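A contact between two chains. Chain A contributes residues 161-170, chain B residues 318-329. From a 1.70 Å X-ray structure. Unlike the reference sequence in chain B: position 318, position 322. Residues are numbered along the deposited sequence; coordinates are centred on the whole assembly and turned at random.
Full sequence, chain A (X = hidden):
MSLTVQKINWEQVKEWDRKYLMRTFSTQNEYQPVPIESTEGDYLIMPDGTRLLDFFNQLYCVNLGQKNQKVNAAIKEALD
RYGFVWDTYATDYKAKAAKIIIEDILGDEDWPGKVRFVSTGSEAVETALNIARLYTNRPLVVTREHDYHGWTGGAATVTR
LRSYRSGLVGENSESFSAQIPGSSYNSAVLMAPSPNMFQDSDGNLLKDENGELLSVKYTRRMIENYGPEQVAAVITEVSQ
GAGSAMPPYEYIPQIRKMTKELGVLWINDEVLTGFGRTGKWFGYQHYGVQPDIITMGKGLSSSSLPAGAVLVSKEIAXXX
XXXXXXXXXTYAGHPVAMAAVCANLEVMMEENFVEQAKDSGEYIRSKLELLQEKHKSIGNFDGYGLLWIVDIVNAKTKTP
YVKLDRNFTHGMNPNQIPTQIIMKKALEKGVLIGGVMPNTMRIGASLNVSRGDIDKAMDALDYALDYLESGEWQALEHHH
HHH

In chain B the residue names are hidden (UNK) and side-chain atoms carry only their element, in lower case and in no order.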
# COMPACT_ATOMS: atom_id res chain seq x y z
N LEU A 161 -7.35 15.32 8.66
CA LEU A 161 -7.45 16.18 9.84
C LEU A 161 -6.66 15.44 10.92
O LEU A 161 -7.10 14.39 11.39
CB LEU A 161 -8.92 16.37 10.23
CG LEU A 161 -9.17 17.40 11.34
CD1 LEU A 161 -8.60 18.79 10.97
CD2 LEU A 161 -10.68 17.49 11.58
N ARG A 162 -5.49 15.97 11.26
CA ARG A 162 -4.49 15.26 12.06
C ARG A 162 -5.03 14.77 13.39
O ARG A 162 -4.72 13.64 13.83
CB ARG A 162 -3.27 16.18 12.29
CG ARG A 162 -2.11 15.49 12.99
CD ARG A 162 -1.04 16.51 13.31
NE ARG A 162 0.12 15.84 13.90
CZ ARG A 162 1.12 16.48 14.51
NH1 ARG A 162 1.10 17.81 14.61
NH2 ARG A 162 2.13 15.79 15.01
N SER A 163 -5.84 15.62 14.03
CA SER A 163 -6.39 15.33 15.37
C SER A 163 -7.59 14.38 15.44
O SER A 163 -8.13 14.17 16.54
CB SER A 163 -6.74 16.65 16.07
OG SER A 163 -7.67 17.39 15.27
N TYR A 164 -8.02 13.85 14.30
CA TYR A 164 -9.25 13.07 14.23
C TYR A 164 -9.05 11.80 13.43
O TYR A 164 -9.96 11.36 12.73
CB TYR A 164 -10.42 13.93 13.68
CG TYR A 164 -11.03 14.76 14.77
CD1 TYR A 164 -12.05 14.23 15.58
CD2 TYR A 164 -10.55 16.03 15.07
CE1 TYR A 164 -12.59 14.96 16.61
CE2 TYR A 164 -11.08 16.77 16.11
CZ TYR A 164 -12.09 16.21 16.89
OH TYR A 164 -12.63 16.95 17.92
N ARG A 165 -7.89 11.18 13.59
CA ARG A 165 -7.57 10.00 12.80
C ARG A 165 -7.43 8.71 13.63
O ARG A 165 -6.75 7.77 13.21
CB ARG A 165 -6.34 10.26 11.91
CG ARG A 165 -6.64 11.11 10.67
CD ARG A 165 -5.39 11.34 9.79
NE ARG A 165 -4.73 10.06 9.53
CZ ARG A 165 -5.09 9.18 8.59
NH1 ARG A 165 -6.08 9.44 7.73
NH2 ARG A 165 -4.46 8.02 8.50
N SER A 166 -8.15 8.69 14.75
CA SER A 166 -8.31 7.49 15.60
C SER A 166 -6.99 6.98 16.17
O SER A 166 -6.87 5.82 16.58
CB SER A 166 -9.05 6.38 14.85
OG SER A 166 -10.37 6.85 14.55
N GLY A 167 -6.02 7.89 16.20
CA GLY A 167 -4.73 7.63 16.88
C GLY A 167 -4.77 7.91 18.37
O GLY A 167 -5.79 8.35 18.93
N LEU A 168 -3.64 7.69 19.02
CA LEU A 168 -3.49 7.96 20.45
C LEU A 168 -2.56 9.16 20.65
O LEU A 168 -1.55 9.31 19.94
CB LEU A 168 -2.87 6.73 21.12
CG LEU A 168 -3.70 5.44 21.08
CD1 LEU A 168 -2.92 4.32 21.76
CD2 LEU A 168 -5.09 5.61 21.71
N VAL A 169 -2.92 10.00 21.61
CA VAL A 169 -2.03 11.10 22.02
C VAL A 169 -1.95 11.10 23.55
O VAL A 169 -2.70 10.39 24.22
CB VAL A 169 -2.47 12.48 21.45
CG1 VAL A 169 -2.35 12.47 19.92
CG2 VAL A 169 -3.89 12.84 21.89
N GLY A 170 -1.00 11.86 24.09
CA GLY A 170 -0.82 11.88 25.55
C GLY A 170 -1.71 12.83 26.32
O GLY A 170 -2.46 13.67 25.75
N UNK B 318 -6.75 -1.39 29.82
CA UNK B 318 -5.87 -0.62 30.70
C UNK B 318 -4.88 0.23 29.89
O UNK B 318 -4.59 1.36 30.25
c UNK B 318 -5.13 -1.57 31.65
N UNK B 319 -4.42 -0.31 28.76
CA UNK B 319 -3.53 0.40 27.86
C UNK B 319 -4.26 1.57 27.22
O UNK B 319 -3.80 2.72 27.29
c UNK B 319 -1.01 1.47 23.54
c UNK B 319 -2.35 1.11 23.42
c UNK B 319 -0.32 1.19 24.71
c UNK B 319 -2.99 0.46 24.47
c UNK B 319 -3.00 -0.55 26.79
c UNK B 319 -2.30 0.17 25.65
c UNK B 319 -0.96 0.55 25.76
N UNK B 320 -5.42 1.30 26.63
CA UNK B 320 -6.19 2.38 25.98
C UNK B 320 -6.53 3.50 26.95
O UNK B 320 -6.46 4.69 26.62
c UNK B 320 -7.13 0.87 24.14
s UNK B 320 -6.32 1.63 22.70
c UNK B 320 -7.45 1.82 25.30
c UNK B 320 -7.56 2.75 22.05
N UNK B 321 -6.85 3.12 28.19
CA UNK B 321 -7.19 4.07 29.24
C UNK B 321 -6.11 5.09 29.59
O UNK B 321 -6.41 6.15 30.15
c UNK B 321 -8.99 2.84 30.58
o UNK B 321 -9.81 3.15 29.68
o UNK B 321 -9.32 2.15 31.56
c UNK B 321 -7.54 3.32 30.53
N UNK B 322 -4.85 4.77 29.27
CA UNK B 322 -3.73 5.66 29.59
C UNK B 322 -3.52 6.76 28.55
O UNK B 322 -2.67 7.62 28.73
c UNK B 322 -1.16 3.08 30.92
n UNK B 322 -0.60 2.75 33.35
c UNK B 322 -2.42 4.86 29.73
c UNK B 322 -2.37 4.00 30.98
c UNK B 322 -1.16 2.12 32.11
N UNK B 323 -4.31 6.75 27.48
CA UNK B 323 -4.13 7.71 26.38
C UNK B 323 -5.42 8.41 26.02
O UNK B 323 -6.52 7.99 26.44
c UNK B 323 -1.08 6.55 25.57
n UNK B 323 -0.35 5.42 25.86
c UNK B 323 -3.60 6.94 25.15
n UNK B 323 -2.39 4.80 25.70
c UNK B 323 -2.37 6.16 25.44
c UNK B 323 -1.16 4.39 25.94
N UNK B 324 -5.29 9.49 25.25
CA UNK B 324 -6.43 10.18 24.65
C UNK B 324 -6.59 9.59 23.25
O UNK B 324 -5.71 9.73 22.41
c UNK B 324 -5.83 13.82 25.77
n UNK B 324 -4.65 16.33 26.48
n UNK B 324 -5.54 16.14 28.60
n UNK B 324 -5.91 14.48 27.08
c UNK B 324 -6.10 12.35 25.91
c UNK B 324 -6.18 11.68 24.55
c UNK B 324 -5.36 15.65 27.37
N UNK B 325 -7.73 8.95 23.02
CA UNK B 325 -7.97 8.25 21.75
C UNK B 325 -8.83 9.15 20.86
O UNK B 325 -9.95 9.46 21.22
c UNK B 325 -8.69 6.93 22.02
n UNK B 325 -8.55 5.07 18.80
c UNK B 325 -10.28 3.25 18.97
c UNK B 325 -11.46 3.28 21.11
c UNK B 325 -8.13 6.09 19.64
c UNK B 325 -9.76 4.95 20.70
c UNK B 325 -9.55 4.37 19.42
c UNK B 325 -11.21 2.71 19.83
c UNK B 325 -8.87 6.06 20.81
c UNK B 325 -10.73 4.39 21.55
N UNK B 326 -8.28 9.56 19.71
CA UNK B 326 -8.89 10.61 18.89
C UNK B 326 -9.82 10.00 17.84
O UNK B 326 -9.63 10.18 16.62
o UNK B 326 -5.10 12.37 17.70
o UNK B 326 -5.67 14.19 18.75
c UNK B 326 -7.79 11.40 18.19
c UNK B 326 -5.83 12.98 18.49
c UNK B 326 -6.93 12.20 19.19
N UNK B 327 -10.85 9.31 18.33
CA UNK B 327 -11.76 8.59 17.43
C UNK B 327 -13.19 8.98 17.73
O UNK B 327 -13.64 8.89 18.89
c UNK B 327 -11.57 7.09 17.59
o UNK B 327 -12.08 6.36 16.47
N UNK B 328 -13.91 9.43 16.70
CA UNK B 328 -15.32 9.76 16.89
C UNK B 328 -16.15 9.13 15.78
O UNK B 328 -15.73 9.07 14.61
c UNK B 328 -15.03 12.00 15.74
c UNK B 328 -17.04 11.62 17.25
c UNK B 328 -15.56 11.29 16.98
N UNK B 329 -17.32 8.63 16.16
CA UNK B 329 -18.32 8.10 15.24
C UNK B 329 -19.65 8.72 15.70
O UNK B 329 -20.03 8.58 16.86
c UNK B 329 -18.36 6.57 15.32
o UNK B 329 -19.57 6.09 14.78
O HOH W 1 -5.71 10.75 15.45
O HOH W 2 -3.29 13.75 16.29
O HOH W 3 -12.65 10.16 14.17

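Position 318 has a single side-chain carbon, out of reach of chain A: alanine, A318(B), which differs from the reference sequence. Position 319 carries one carbon and a ring of six carbons, one of them 3.7 Å from CD1 of L168(A), an apolar contact that suits an aromatic ring: phenylalanine, F319(B), the ring atom being CE2.

Position 320 is an unbranched chain of two carbons, a sulfur and a carbon, the last packing 3.8 Å from CD2 of L168(A). This defines methionine, M320(B), with CE at the contact. At 321 the second of two carbons bears two oxygens. This is aspartate, D321(B), out of reach of chain A. Position 322 has four carbons in a row ending in nitrogen: lysine, K322(B), another difference from the reference, its exposed end leading away from the contact.

At 323 the CB, 3.7 Å from O of V169(A), leads to a five-membered ring of three carbons and two nitrogens, hence histidine. ND1 of H323(B) makes a weak hydrogen bond back to O of F319(B), 3.0 Å, tying the ring to the helix.

Position 324 shows three carbons, a nitrogen, and a carbon carrying two more nitrogens. Its CB lies 3.7 Å from CG2 of V169(A) and its third carbon 3.4 Å from O of G170(A). This is arginine, R324(B), the third carbon being CD; the guanidinium also comes near that carbonyl, and its nitrogens find hydrogen-bond partners outside the two stretches.

Position 325 has one carbon and fused rings holding eight carbons and one nitrogen. The nitrogen donates to O of S166(A) at 2.9 Å, and a ring carbon meets CD2 of L168(A) at 3.7 Å, so one ring system serves both polar and apolar neighbours. Only tryptophan fits: W325(B), through NE1 and CD1.

Position 326 has three carbons, the third carrying two oxygens. One oxygen accepts from water 1 at 2.8 Å and water 2 at 2.7 Å, which link it to the chain A loop: glutamate, E326(B), through OE1.

Position 327 has one carbon and one oxygen, which hydrogen-bonds OG of S166(A) at 2.6 Å: serine, S327(B). Position 328 has one carbon carrying two others, one 3.7 Å from CD1 at the edge of the Y164(A) ring: valine, V328(B), through CG1. Position 329, again one carbon and one oxygen, is serine, S329(B), beyond reach.

The contact works as a short antiparallel pairing. V169(A) and R324(B) exchange two 2.9 Å N-to-O bonds, and N of E326(B) donates to O of G167(A) at 2.9 Å. L168(A) and W325(B) share one sheet face, V169(A) and R324(B) the other.

Chain B 318-329: AFMDKHRWESVS
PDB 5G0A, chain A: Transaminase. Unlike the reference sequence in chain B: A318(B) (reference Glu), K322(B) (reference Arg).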